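Local coordinates for protein laccase (Botrytis aclada, PDB 3SQR) that probably couples the oxidation of phenols such as hydroquinone to the reduction of dioxygen to water at its copper centres, in lignin degradation and detoxification, at residues E277-N282 with R327-T332; Y434-L439 with Q539-Q544; E447-V452 with F514-P519. All coordinates share one frame; numbering follows the deposited sequence.

Contact 1 of 3, residues E277-N282 with R327-T332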
ATOM      1  N   GLU A 277      -1.605  15.275   0.354  1.00 24.45           N
ATOM      2  CA  GLU A 277      -2.204  15.907   1.515  1.00 23.98           C
ATOM      3  C   GLU A 277      -3.649  16.250   1.167  1.00 25.19           C
ATOM      4  O   GLU A 277      -4.034  17.400   0.870  1.00 25.37           O
ATOM      5  CB  GLU A 277      -1.375  17.123   1.988  1.00 24.55           C
ATOM      6  CG  GLU A 277      -1.815  17.561   3.375  1.00 21.90           C
ATOM      7  CD  GLU A 277      -1.106  18.803   3.887  1.00 21.88           C
ATOM      8  OE1 GLU A 277       0.004  19.051   3.367  1.00 27.75           O
ATOM      9  OE2 GLU A 277      -1.718  19.491   4.820  1.00 27.24           O
ATOM     10  N   PHE A 278      -4.476  15.215   1.159  1.00 24.46           N
ATOM     11  CA  PHE A 278      -5.776  15.275   0.599  1.00 23.91           C
ATOM     12  C   PHE A 278      -6.664  16.281   1.338  1.00 25.27           C
ATOM     13  O   PHE A 278      -6.668  16.309   2.584  1.00 24.49           O
ATOM     14  CB  PHE A 278      -6.406  13.858   0.666  1.00 23.44           C
ATOM     15  CG  PHE A 278      -7.750  13.769   0.081  1.00 23.34           C
ATOM     16  CD1 PHE A 278      -7.946  13.564  -1.265  1.00 21.88           C
ATOM     17  CD2 PHE A 278      -8.879  13.900   0.890  1.00 25.25           C
ATOM     18  CE1 PHE A 278      -9.219  13.490  -1.788  1.00 22.92           C
ATOM     19  CE2 PHE A 278     -10.186  13.774   0.350  1.00 26.14           C
ATOM     20  CZ  PHE A 278     -10.336  13.597  -0.980  1.00 22.76           C
ATOM     21  N   ALA A 279      -7.474  17.001   0.559  1.00 24.49           N
ATOM     22  CA  ALA A 279      -8.365  18.026   1.154  1.00 24.88           C
ATOM     23  C   ALA A 279      -9.524  18.193   0.210  1.00 24.81           C
ATOM     24  O   ALA A 279      -9.392  17.931  -0.994  1.00 25.72           O
ATOM     25  CB  ALA A 279      -7.585  19.345   1.364  1.00 25.12           C
ATOM     26  N   ILE A 280     -10.665  18.588   0.758  1.00 25.90           N
ATOM     27  CA  ILE A 280     -11.844  18.942  -0.036  1.00 26.62           C
ATOM     28  C   ILE A 280     -12.172  20.353   0.448  1.00 26.97           C
ATOM     29  O   ILE A 280     -12.450  20.541   1.620  1.00 26.92           O
ATOM     30  CB  ILE A 280     -13.023  18.015   0.205  1.00 26.36           C
ATOM     31  CG1 ILE A 280     -12.632  16.561  -0.115  1.00 26.66           C
ATOM     32  CG2 ILE A 280     -14.264  18.459  -0.606  1.00 27.98           C
ATOM     33  CD1 ILE A 280     -13.749  15.554   0.237  1.00 27.66           C
ATOM     34  N   ASP A 281     -12.060  21.319  -0.423  1.00 27.42           N
ATOM     35  CA  ASP A 281     -12.281  22.701  -0.017  1.00 28.95           C
ATOM     36  C   ASP A 281     -13.599  22.847   0.718  1.00 28.93           C
ATOM     37  O   ASP A 281     -14.638  22.327   0.314  1.00 28.46           O
ATOM     38  CB  ASP A 281     -12.321  23.621  -1.228  1.00 28.41           C
ATOM     39  CG  ASP A 281     -11.016  23.738  -1.932  1.00 31.30           C
ATOM     40  OD1 ASP A 281      -9.976  23.165  -1.493  1.00 30.46           O
ATOM     41  OD2 ASP A 281     -11.025  24.430  -2.974  1.00 33.57           O
ATOM     42  N   ASN A 282     -13.522  23.591   1.814  1.00 31.79           N
ATOM     43  CA  ASN A 282     -14.650  23.950   2.644  1.00 33.80           C
ATOM     44  C   ASN A 282     -15.346  22.761   3.286  1.00 33.49           C
ATOM     45  O   ASN A 282     -16.446  22.887   3.774  1.00 33.36           O
ATOM     46  CB  ASN A 282     -15.637  24.799   1.858  1.00 34.73           C
ATOM     47  CG  ASN A 282     -16.517  25.631   2.756  1.00 39.45           C
ATOM     48  OD1 ASN A 282     -17.721  25.620   2.580  1.00 45.61           O
ATOM     49  ND2 ASN A 282     -15.913  26.339   3.744  1.00 40.97           N
ATOM     50  N   ARG A 327      -8.507  18.376  -3.529  1.00 26.20           N
ATOM     51  CA  ARG A 327      -7.102  18.659  -3.679  1.00 26.36           C
ATOM     52  C   ARG A 327      -6.269  17.469  -3.259  1.00 24.89           C
ATOM     53  O   ARG A 327      -6.349  17.053  -2.114  1.00 24.95           O
ATOM     54  CB  ARG A 327      -6.727  19.881  -2.827  1.00 27.22           C
ATOM     55  CG  ARG A 327      -7.430  21.124  -3.392  1.00 30.30           C
ATOM     56  CD  ARG A 327      -6.919  22.367  -2.855  1.00 36.31           C
ATOM     57  NE  ARG A 327      -7.843  23.443  -3.205  1.00 35.17           N
ATOM     58  CZ  ARG A 327      -7.705  24.286  -4.236  1.00 38.73           C
ATOM     59  NH1 ARG A 327      -6.686  24.202  -5.092  1.00 34.90           N
ATOM     60  NH2 ARG A 327      -8.633  25.227  -4.422  1.00 39.71           N
ATOM     61  N   GLY A 328      -5.512  16.906  -4.174  1.00 24.79           N
ATOM     62  CA  GLY A 328      -4.520  15.924  -3.733  1.00 25.54           C
ATOM     63  C   GLY A 328      -3.389  16.574  -2.959  1.00 25.39           C
ATOM     64  O   GLY A 328      -2.726  15.934  -2.173  1.00 23.18           O
ATOM     65  N   ASN A 329      -3.122  17.854  -3.246  1.00 23.96           N
ATOM     66  CA  ASN A 329      -1.937  18.542  -2.691  1.00 24.93           C
ATOM     67  C   ASN A 329      -0.717  17.682  -2.781  1.00 24.73           C
ATOM     68  O   ASN A 329      -0.074  17.347  -1.779  1.00 25.85           O
ATOM     69  CB  ASN A 329      -2.175  18.963  -1.261  1.00 24.97           C
ATOM     70  CG  ASN A 329      -3.157  20.086  -1.138  1.00 27.09           C
ATOM     71  OD1 ASN A 329      -3.011  21.130  -1.806  1.00 31.31           O
ATOM     72  ND2 ASN A 329      -4.061  19.968  -0.210  1.00 25.83           N
ATOM     73  N   TRP A 330      -0.341  17.399  -3.993  1.00 23.86           N
ATOM     74  CA  TRP A 330       0.909  16.750  -4.291  1.00 24.01           C
ATOM     75  C   TRP A 330       2.034  17.421  -3.506  1.00 24.95           C
ATOM     76  O   TRP A 330       2.209  18.683  -3.629  1.00 24.97           O
ATOM     77  CB  TRP A 330       1.237  16.881  -5.763  1.00 23.98           C
ATOM     78  CG  TRP A 330       2.525  16.293  -6.188  1.00 21.92           C
ATOM     79  CD1 TRP A 330       3.774  16.863  -6.094  1.00 20.06           C
ATOM     80  CD2 TRP A 330       2.742  14.964  -6.619  1.00 23.83           C
ATOM     81  NE1 TRP A 330       4.744  15.973  -6.465  1.00 23.76           N
ATOM     82  CE2 TRP A 330       4.133  14.802  -6.806  1.00 24.63           C
ATOM     83  CE3 TRP A 330       1.872  13.886  -6.936  1.00 24.01           C
ATOM     84  CZ2 TRP A 330       4.687  13.617  -7.236  1.00 22.52           C
ATOM     85  CZ3 TRP A 330       2.425  12.740  -7.421  1.00 24.68           C
ATOM     86  CH2 TRP A 330       3.823  12.589  -7.539  1.00 26.32           C
ATOM     87  N   GLY A 331       2.784  16.613  -2.753  1.00 22.86           N
ATOM     88  CA  GLY A 331       3.972  17.092  -2.022  1.00 24.19           C
ATOM     89  C   GLY A 331       5.172  17.380  -2.915  1.00 24.54           C
ATOM     90  O   GLY A 331       5.981  16.513  -3.168  1.00 24.66           O
ATOM     91  N   THR A 332       5.305  18.617  -3.372  1.00 25.30           N
ATOM     92  CA  THR A 332       6.400  18.929  -4.320  1.00 26.57           C
ATOM     93  C   THR A 332       7.777  18.836  -3.649  1.00 26.43           C
ATOM     94  O   THR A 332       8.756  18.500  -4.298  1.00 27.19           O
ATOM     95  CB  THR A 332       6.222  20.340  -4.892  1.00 26.55           C
ATOM     96  OG1 THR A 332       5.993  21.259  -3.832  1.00 27.79           O
ATOM     97  CG2 THR A 332       5.008  20.368  -5.853  1.00 25.47           C
TER

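Contact 2 of 3, residues Y434-L439 with Q539-Q544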
ATOM      1  N   TYR A 434      19.406 -11.218   0.963  1.00 26.89           N
ATOM      2  CA  TYR A 434      18.020 -11.404   1.299  1.00 25.49           C
ATOM      3  C   TYR A 434      17.669 -10.542   2.507  1.00 27.02           C
ATOM      4  O   TYR A 434      16.473 -10.456   2.867  1.00 26.75           O
ATOM      5  CB  TYR A 434      17.727 -12.913   1.533  1.00 25.23           C
ATOM      6  CG  TYR A 434      17.322 -13.645   0.293  1.00 23.29           C
ATOM      7  CD1 TYR A 434      18.015 -13.474  -0.897  1.00 26.91           C
ATOM      8  CD2 TYR A 434      16.211 -14.507   0.265  1.00 24.98           C
ATOM      9  CE1 TYR A 434      17.662 -14.104  -1.983  1.00 24.10           C
ATOM     10  CE2 TYR A 434      15.836 -15.117  -0.857  1.00 23.99           C
ATOM     11  CZ  TYR A 434      16.595 -14.941  -2.005  1.00 28.74           C
ATOM     12  OH  TYR A 434      16.287 -15.574  -3.218  1.00 28.55           O
ATOM     13  N   ASN A 435      18.665  -9.915   3.171  1.00 25.39           N
ATOM     14  CA  ASN A 435      18.435  -9.053   4.319  1.00 25.90           C
ATOM     15  C   ASN A 435      17.505  -9.651   5.389  1.00 25.98           C
ATOM     16  O   ASN A 435      16.618  -8.972   5.973  1.00 24.90           O
ATOM     17  CB  ASN A 435      17.960  -7.692   3.842  1.00 26.37           C
ATOM     18  CG  ASN A 435      19.028  -6.938   3.135  1.00 29.07           C
ATOM     19  OD1 ASN A 435      20.160  -7.426   3.005  1.00 28.45           O
ATOM     20  ND2 ASN A 435      18.709  -5.733   2.688  1.00 24.26           N
ATOM     21  N   VAL A 436      17.764 -10.912   5.748  1.00 25.05           N
ATOM     22  CA  VAL A 436      16.904 -11.619   6.695  1.00 25.54           C
ATOM     23  C   VAL A 436      17.233 -11.217   8.112  1.00 26.61           C
ATOM     24  O   VAL A 436      18.380 -11.265   8.543  1.00 28.60           O
ATOM     25  CB  VAL A 436      16.930 -13.172   6.552  1.00 24.79           C
ATOM     26  CG1 VAL A 436      16.195 -13.826   7.716  1.00 26.13           C
ATOM     27  CG2 VAL A 436      16.341 -13.576   5.242  1.00 24.51           C
ATOM     28  N   VAL A 437      16.226 -10.838   8.862  1.00 26.04           N
ATOM     29  CA  VAL A 437      16.347 -10.780  10.297  1.00 27.45           C
ATOM     30  C   VAL A 437      15.508 -11.936  10.828  1.00 28.75           C
ATOM     31  O   VAL A 437      14.290 -12.022  10.574  1.00 26.88           O
ATOM     32  CB  VAL A 437      15.794  -9.500  10.867  1.00 27.39           C
ATOM     33  CG1 VAL A 437      15.716  -9.553  12.380  1.00 30.06           C
ATOM     34  CG2 VAL A 437      16.581  -8.280  10.375  1.00 30.57           C
ATOM     35  N   ALA A 438      16.137 -12.798  11.615  1.00 27.36           N
ATOM     36  CA  ALA A 438      15.425 -13.920  12.222  1.00 27.31           C
ATOM     37  C   ALA A 438      14.762 -13.463  13.504  1.00 28.44           C
ATOM     38  O   ALA A 438      15.383 -12.793  14.323  1.00 31.18           O
ATOM     39  CB  ALA A 438      16.409 -15.144  12.519  1.00 28.30           C
ATOM     40  N   LEU A 439      13.500 -13.787  13.668  1.00 28.10           N
ATOM     41  CA  LEU A 439      12.780 -13.475  14.881  1.00 28.94           C
ATOM     42  C   LEU A 439      12.354 -14.800  15.500  1.00 31.90           C
ATOM     43  O   LEU A 439      11.801 -15.679  14.838  1.00 30.51           O
ATOM     44  CB  LEU A 439      11.538 -12.626  14.619  1.00 27.71           C
ATOM     45  CG  LEU A 439      11.744 -11.280  13.920  1.00 29.28           C
ATOM     46  CD1 LEU A 439      10.367 -10.636  13.665  1.00 25.49           C
ATOM     47  CD2 LEU A 439      12.602 -10.365  14.704  1.00 29.51           C
ATOM     48  N   GLN A 539      13.668  -8.432   5.374  1.00 23.59           N
ATOM     49  CA  GLN A 539      12.592  -9.338   5.676  1.00 23.26           C
ATOM     50  C   GLN A 539      12.837 -10.040   6.981  1.00 25.48           C
ATOM     51  O   GLN A 539      13.964 -10.269   7.365  1.00 24.73           O
ATOM     52  CB  GLN A 539      12.359 -10.331   4.530  1.00 22.80           C
ATOM     53  CG  GLN A 539      13.488 -11.332   4.314  1.00 23.56           C
ATOM     54  CD  GLN A 539      13.295 -12.146   3.056  1.00 22.40           C
ATOM     55  OE1 GLN A 539      12.388 -12.964   2.949  1.00 25.17           O
ATOM     56  NE2 GLN A 539      14.179 -11.927   2.096  1.00 21.90           N
ATOM     57  N   PHE A 540      11.731 -10.333   7.671  1.00 23.94           N
ATOM     58  CA  PHE A 540      11.762 -11.044   8.921  1.00 23.98           C
ATOM     59  C   PHE A 540      11.400 -12.480   8.662  1.00 25.93           C
ATOM     60  O   PHE A 540      10.367 -12.766   8.078  1.00 24.87           O
ATOM     61  CB  PHE A 540      10.783 -10.430   9.919  1.00 25.15           C
ATOM     62  CG  PHE A 540      11.087  -9.015  10.233  1.00 24.91           C
ATOM     63  CD1 PHE A 540      12.047  -8.683  11.172  1.00 24.02           C
ATOM     64  CD2 PHE A 540      10.423  -7.977   9.568  1.00 29.96           C
ATOM     65  CE1 PHE A 540      12.351  -7.413  11.458  1.00 26.00           C
ATOM     66  CE2 PHE A 540      10.709  -6.617   9.868  1.00 26.40           C
ATOM     67  CZ  PHE A 540      11.663  -6.331  10.794  1.00 28.35           C
ATOM     68  N   VAL A 541      12.286 -13.400   9.072  1.00 24.73           N
ATOM     69  CA  VAL A 541      11.946 -14.802   9.029  1.00 24.64           C
ATOM     70  C   VAL A 541      11.599 -15.048  10.458  1.00 24.00           C
ATOM     71  O   VAL A 541      12.459 -15.042  11.382  1.00 24.76           O
ATOM     72  CB  VAL A 541      13.048 -15.695   8.467  1.00 24.73           C
ATOM     73  CG1 VAL A 541      12.709 -17.209   8.765  1.00 27.07           C
ATOM     74  CG2 VAL A 541      13.264 -15.410   6.919  1.00 25.00           C
ATOM     75  N   GLU A 542      10.298 -15.106  10.670  1.00 23.49           N
ATOM     76  CA  GLU A 542       9.678 -15.184  11.946  1.00 24.03           C
ATOM     77  C   GLU A 542       9.264 -16.612  12.321  1.00 25.41           C
ATOM     78  O   GLU A 542       8.435 -17.239  11.660  1.00 24.57           O
ATOM     79  CB  GLU A 542       8.386 -14.293  11.944  1.00 23.88           C
ATOM     80  CG  GLU A 542       7.641 -14.281  13.260  1.00 23.46           C
ATOM     81  CD  GLU A 542       6.465 -13.355  13.218  1.00 25.37           C
ATOM     82  OE1 GLU A 542       6.435 -12.549  12.274  1.00 25.37           O
ATOM     83  OE2 GLU A 542       5.550 -13.542  13.997  1.00 24.87           O
ATOM     84  N   SER A 543       9.816 -17.093  13.424  1.00 26.52           N
ATOM     85  CA  SER A 543       9.377 -18.392  13.966  1.00 27.52           C
ATOM     86  C   SER A 543       9.375 -19.455  12.890  1.00 27.91           C
ATOM     87  O   SER A 543       8.401 -20.188  12.675  1.00 27.66           O
ATOM     88  CB  SER A 543       8.016 -18.239  14.623  1.00 27.23           C
ATOM     89  OG  SER A 543       8.121 -17.259  15.618  1.00 25.75           O
ATOM     90  N   GLN A 544      10.499 -19.562  12.194  1.00 28.54           N
ATOM     91  CA  GLN A 544      10.591 -20.392  11.055  1.00 29.00           C
ATOM     92  C   GLN A 544      10.012 -21.805  11.232  1.00 29.63           C
ATOM     93  O   GLN A 544       9.338 -22.331  10.353  1.00 29.74           O
ATOM     94  CB  GLN A 544      12.073 -20.515  10.634  1.00 29.74           C
ATOM     95  CG  GLN A 544      12.198 -21.285   9.412  1.00 30.00           C
ATOM     96  CD  GLN A 544      13.553 -21.195   8.839  1.00 26.58           C
ATOM     97  OE1 GLN A 544      14.270 -20.219   9.083  1.00 27.39           O
ATOM     98  NE2 GLN A 544      13.919 -22.180   8.040  1.00 27.64           N
TER

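Contact 3 of 3, residues E447-V452 with F514-P519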
ATOM      1  N   GLU A 447       7.959 -11.546  23.641  1.00 39.34           N
ATOM      2  CA  GLU A 447       7.104 -12.009  22.549  1.00 36.92           C
ATOM      3  C   GLU A 447       6.953 -10.909  21.505  1.00 34.66           C
ATOM      4  O   GLU A 447       6.317 -11.138  20.504  1.00 30.90           O
ATOM      5  CB  GLU A 447       5.704 -12.335  23.068  1.00 38.14           C
ATOM      6  CG  GLU A 447       5.656 -13.305  24.277  1.00 44.47           C
ATOM      7  CD  GLU A 447       4.239 -13.710  24.638  1.00 50.74           C
ATOM      8  OE1 GLU A 447       3.365 -12.800  24.713  1.00 54.57           O
ATOM      9  OE2 GLU A 447       4.014 -14.943  24.833  1.00 56.79           O
ATOM     10  N   TRP A 448       7.444  -9.715  21.826  1.00 32.47           N
ATOM     11  CA  TRP A 448       7.392  -8.568  20.911  1.00 31.82           C
ATOM     12  C   TRP A 448       8.750  -8.242  20.374  1.00 31.10           C
ATOM     13  O   TRP A 448       9.802  -8.548  20.999  1.00 29.18           O
ATOM     14  CB  TRP A 448       6.830  -7.351  21.609  1.00 32.79           C
ATOM     15  CG  TRP A 448       5.453  -7.481  21.962  1.00 31.49           C
ATOM     16  CD1 TRP A 448       4.938  -8.194  23.001  1.00 33.40           C
ATOM     17  CD2 TRP A 448       4.339  -6.847  21.308  1.00 32.68           C
ATOM     18  NE1 TRP A 448       3.577  -8.059  23.031  1.00 33.59           N
ATOM     19  CE2 TRP A 448       3.175  -7.276  21.976  1.00 30.03           C
ATOM     20  CE3 TRP A 448       4.211  -6.018  20.209  1.00 29.92           C
ATOM     21  CZ2 TRP A 448       1.907  -6.845  21.617  1.00 34.05           C
ATOM     22  CZ3 TRP A 448       2.954  -5.596  19.840  1.00 29.40           C
ATOM     23  CH2 TRP A 448       1.814  -6.010  20.541  1.00 32.84           C
ATOM     24  N   VAL A 449       8.743  -7.645  19.179  1.00 28.15           N
ATOM     25  CA  VAL A 449       9.921  -7.037  18.617  1.00 27.98           C
ATOM     26  C   VAL A 449       9.664  -5.556  18.390  1.00 27.32           C
ATOM     27  O   VAL A 449       8.565  -5.208  17.980  1.00 25.32           O
ATOM     28  CB  VAL A 449      10.381  -7.710  17.310  1.00 29.60           C
ATOM     29  CG1 VAL A 449       9.276  -7.763  16.264  1.00 33.16           C
ATOM     30  CG2 VAL A 449      11.582  -6.957  16.758  1.00 32.37           C
ATOM     31  N   VAL A 450      10.629  -4.714  18.767  1.00 25.39           N
ATOM     32  CA  VAL A 450      10.673  -3.310  18.316  1.00 26.38           C
ATOM     33  C   VAL A 450      11.769  -3.249  17.264  1.00 25.75           C
ATOM     34  O   VAL A 450      12.935  -3.649  17.467  1.00 26.95           O
ATOM     35  CB  VAL A 450      10.917  -2.300  19.397  1.00 25.91           C
ATOM     36  CG1 VAL A 450      11.222  -0.888  18.767  1.00 26.75           C
ATOM     37  CG2 VAL A 450       9.751  -2.214  20.322  1.00 25.12           C
ATOM     38  N   TYR A 451      11.361  -2.838  16.071  1.00 26.90           N
ATOM     39  CA  TYR A 451      12.252  -2.742  14.959  1.00 25.29           C
ATOM     40  C   TYR A 451      12.449  -1.263  14.725  1.00 25.98           C
ATOM     41  O   TYR A 451      11.479  -0.498  14.533  1.00 26.41           O
ATOM     42  CB  TYR A 451      11.650  -3.393  13.706  1.00 24.43           C
ATOM     43  CG  TYR A 451      12.491  -3.254  12.490  1.00 24.79           C
ATOM     44  CD1 TYR A 451      13.658  -3.979  12.331  1.00 28.44           C
ATOM     45  CD2 TYR A 451      12.107  -2.408  11.446  1.00 27.06           C
ATOM     46  CE1 TYR A 451      14.407  -3.871  11.197  1.00 27.13           C
ATOM     47  CE2 TYR A 451      12.877  -2.290  10.320  1.00 25.86           C
ATOM     48  CZ  TYR A 451      14.020  -3.024  10.191  1.00 29.27           C
ATOM     49  OH  TYR A 451      14.781  -2.892   9.046  1.00 29.97           O
ATOM     50  N   VAL A 452      13.701  -0.838  14.817  1.00 26.39           N
ATOM     51  CA  VAL A 452      14.044   0.572  14.632  1.00 25.65           C
ATOM     52  C   VAL A 452      14.776   0.659  13.307  1.00 26.67           C
ATOM     53  O   VAL A 452      15.776   0.036  13.108  1.00 25.24           O
ATOM     54  CB  VAL A 452      14.977   1.150  15.772  1.00 26.27           C
ATOM     55  CG1 VAL A 452      15.343   2.615  15.438  1.00 26.35           C
ATOM     56  CG2 VAL A 452      14.276   1.172  17.127  1.00 25.00           C
ATOM     57  N   PHE A 514       5.927  -5.114  16.725  1.00 25.86           N
ATOM     58  CA  PHE A 514       4.890  -6.096  16.421  1.00 26.00           C
ATOM     59  C   PHE A 514       5.170  -7.372  17.196  1.00 26.30           C
ATOM     60  O   PHE A 514       6.254  -7.533  17.736  1.00 27.11           O
ATOM     61  CB  PHE A 514       4.827  -6.353  14.916  1.00 26.43           C
ATOM     62  CG  PHE A 514       6.128  -6.784  14.310  1.00 25.79           C
ATOM     63  CD1 PHE A 514       7.045  -5.853  13.836  1.00 23.68           C
ATOM     64  CD2 PHE A 514       6.436  -8.150  14.145  1.00 27.97           C
ATOM     65  CE1 PHE A 514       8.199  -6.217  13.317  1.00 26.02           C
ATOM     66  CE2 PHE A 514       7.603  -8.514  13.540  1.00 27.21           C
ATOM     67  CZ  PHE A 514       8.478  -7.552  13.106  1.00 27.74           C
ATOM     68  N   LYS A 515       4.116  -8.153  17.399  1.00 26.09           N
ATOM     69  CA  LYS A 515       4.165  -9.369  18.188  1.00 26.93           C
ATOM     70  C   LYS A 515       4.538 -10.543  17.331  1.00 27.42           C
ATOM     71  O   LYS A 515       4.140 -10.648  16.138  1.00 26.76           O
ATOM     72  CB  LYS A 515       2.808  -9.589  18.822  1.00 28.23           C
ATOM     73  CG  LYS A 515       2.868 -10.615  19.941  1.00 29.72           C
ATOM     74  CD  LYS A 515       1.631 -10.651  20.699  1.00 35.14           C
ATOM     75  CE  LYS A 515       1.771 -11.703  21.801  1.00 37.31           C
ATOM     76  NZ  LYS A 515       0.454 -11.884  22.437  1.00 39.11           N
ATOM     77  N   LEU A 516       5.294 -11.470  17.924  1.00 26.69           N
ATOM     78  CA  LEU A 516       5.633 -12.693  17.256  1.00 27.46           C
ATOM     79  C   LEU A 516       4.412 -13.584  17.226  1.00 27.68           C
ATOM     80  O   LEU A 516       4.216 -14.432  18.092  1.00 27.12           O
ATOM     81  CB  LEU A 516       6.849 -13.344  17.981  1.00 28.34           C
ATOM     82  CG  LEU A 516       8.206 -12.768  17.559  1.00 32.28           C
ATOM     83  CD1 LEU A 516       8.182 -11.312  17.442  1.00 37.32           C
ATOM     84  CD2 LEU A 516       9.336 -13.230  18.527  1.00 33.74           C
ATOM     85  N   ASP A 517       3.550 -13.367  16.219  1.00 25.37           N
ATOM     86  CA  ASP A 517       2.238 -13.985  16.205  1.00 24.49           C
ATOM     87  C   ASP A 517       1.869 -14.574  14.833  1.00 23.65           C
ATOM     88  O   ASP A 517       0.741 -15.026  14.613  1.00 24.32           O
ATOM     89  CB  ASP A 517       1.177 -12.969  16.671  1.00 25.20           C
ATOM     90  CG  ASP A 517       1.038 -11.788  15.722  1.00 26.83           C
ATOM     91  OD1 ASP A 517       1.652 -11.866  14.645  1.00 24.07           O
ATOM     92  OD2 ASP A 517       0.365 -10.814  16.098  1.00 27.46           O
ATOM     93  N   ASN A 518       2.826 -14.600  13.901  1.00 23.41           N
ATOM     94  CA  ASN A 518       2.532 -14.970  12.586  1.00 23.06           C
ATOM     95  C   ASN A 518       3.773 -15.535  11.947  1.00 22.00           C
ATOM     96  O   ASN A 518       4.531 -14.832  11.277  1.00 21.32           O
ATOM     97  CB  ASN A 518       2.095 -13.755  11.765  1.00 24.57           C
ATOM     98  CG  ASN A 518       1.406 -14.143  10.479  1.00 25.24           C
ATOM     99  OD1 ASN A 518       1.258 -15.314  10.175  1.00 22.71           O
ATOM    100  ND2 ASN A 518       0.938 -13.137   9.728  1.00 22.74           N
ATOM    101  N   PRO A 519       4.050 -16.811  12.230  1.00 22.75           N
ATOM    102  CA  PRO A 519       5.249 -17.359  11.579  1.00 22.49           C
ATOM    103  C   PRO A 519       5.241 -17.215  10.069  1.00 23.63           C
ATOM    104  O   PRO A 519       4.203 -17.437   9.408  1.00 23.50           O
ATOM    105  CB  PRO A 519       5.192 -18.827  11.983  1.00 23.10           C
ATOM    106  CG  PRO A 519       4.429 -18.841  13.192  1.00 24.83           C
ATOM    107  CD  PRO A 519       3.373 -17.767  13.110  1.00 24.48           C
TER

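Contact 1 of 3, residues E277-N282 with R327-T332
OD2 of Asp-281 is held by two groups: NH2 of Arg-327 lies 2.9 Å from it, and the hydroxyl of Ser-359 bonds to the same oxygen. OD1 of Asp-281 accepts NE of Arg-327 at 2.7 Å. This salt bridge is therefore bidentate and side-on, each oxygen offering its syn lone pair, with the carboxylate and guanidinium planes only 21° apart. OD1 lies in the guanidinium plane, while OD2 is tilted somewhat out of it. Beside the salt bridge, Ala-279 and Arg-327 form an antiparallel hydrogen-bonded pair, in which Arg-327 N to Ala-279 O measures 2.7 Å.

Regular pairing then breaks down. Glu-277 N turns to Gly-328 O at 2.8 Å and has only a weak bond to Asn-329 O. Asn-329, with CG beside its own backbone N (chi1 -71°), sends ND2 to Glu-277 O at 2.8 Å; in this nearly straight bond, in the amide plane, ND2 takes the part that Asn-329 N would play if the antiparallel pairing continued. The carboxylate of Glu-277 turns elsewhere, to Thr-302, Arg-365 and Gly-366 N.

Strand 276-280 lies between strands 323-327 and 303-305 in one sheet of a cupredoxin-type sandwich. Phe-278 and Ile-280 point to the face across from Ala-279, where they pack on Leu-267 and Leu-265 of strand 262-269 in the facing sheet.

Contact 2 of 3, residues Y434-L439 with Q539-Q544
Hydrogen bonds pair strand 436-439 with strand 539-542 in parallel, and extend to Tyr-434 and Asn-435 at one end and Ser-543 at the other. Val-437 uses both its backbone N and O, bonding to Gln-539 O and Val-541 N; Leu-439 does likewise with Val-541 O and Ser-543 N. At the start of the pairing Gln-539 N rises above the carbonyl plane of Asn-435, 3.1 Å from its O. The side chain of Gln-539 adds a further bond, NE2 to Tyr-434 O at 2.8 Å, on a lone pair in the carbonyl plane. Its amide runs beside the Tyr-434 ring with the planes 8° apart, and its OE1 bonds to Thr-419.

Apolar contacts fall on both faces of the sheet. On the face of Val-436 and Val-541, Val-436 CG1 lies 3.4 Å from Val-541 CG2, a close contact for two methyl carbons. Val-436 CG2 rests on Gln-539 CG at 3.7 Å. On the other face, CD1 of Phe-540 touches both Leu-439 CD1, at 3.6 Å, and Val-437 CB, at 3.8 Å.

Strand 436-439 is the outermost of its sheet, and strand 537-542 joins it to strand 520-526. On the face of Val-436 and Val-541, Thr-419 of helix 419-424 packs against Val-541.

Contact 3 of 3, residues E447-V452 with F514-P519
Glu-447 to Val-449 run antiparallel to Phe-514 to Leu-516, with Val-449 and Phe-514 a hydrogen-bonded pair, Trp-448 and Lys-515 a non-hydrogen-bonded one, and Leu-516 N closing on Glu-447 O at 2.8 Å.

Lys-515 lies over the indole of Trp-448: its CB stands 3.8 Å from the centroid of the six-membered ring, almost on the ring normal, in a CH-pi contact. From there the extended chain passes CE2 on the NE1 side of the indole, with Lys-515 CD 3.9 Å from Trp-448 CE2, and runs alongside Glu-447, where Lys-515 NZ makes only a long salt bridge to Glu-447 OE1 at 3.8 Å.

On the opposite face of the sheet, CG1 of Val-449 sits over the centre of the Phe-514 ring, 3.3 Å from its centroid, in a close CH-pi contact. Val-449 CG1 (chi1 55°) and Phe-514 CG (chi1 56°) both lie between backbone N and carbonyl carbon, which puts the two groups side by side. Leu-516, centre of an inverse gamma turn, brings CD1 to 3.9 Å from the same Val-449 CG1.

Strand 448-455 lies between strands 387-398 and 509-515. Val-449 and Phe-514 also pack on Leu-439 of strand 436-439 in the facing sheet, while Trp-448 meets Phe-473 edge-to-face.

Contacts 2 and 3 belong to the two facing sheets of one cupredoxin-type domain, and their centres are 11 Å apart. Phe-540 of contact 2 meets the rings of Tyr-451 and Phe-514 of contact 3 edge-to-face, with its CZ 3.4 Å from Tyr-451 CD1. A probable hydrogen bond from Asn-518 N to Glu-542 OE2 adds a polar tie of 2.9 Å. Strand 520-526, beside contact 2, carries the copper ligands His-525 and Cys-526; the Gln-539 side chain is about 10 Å from a copper ion. Contact 1 lies in another domain, its centre 38 Å from that of contact 2, and is remote from the copper sites.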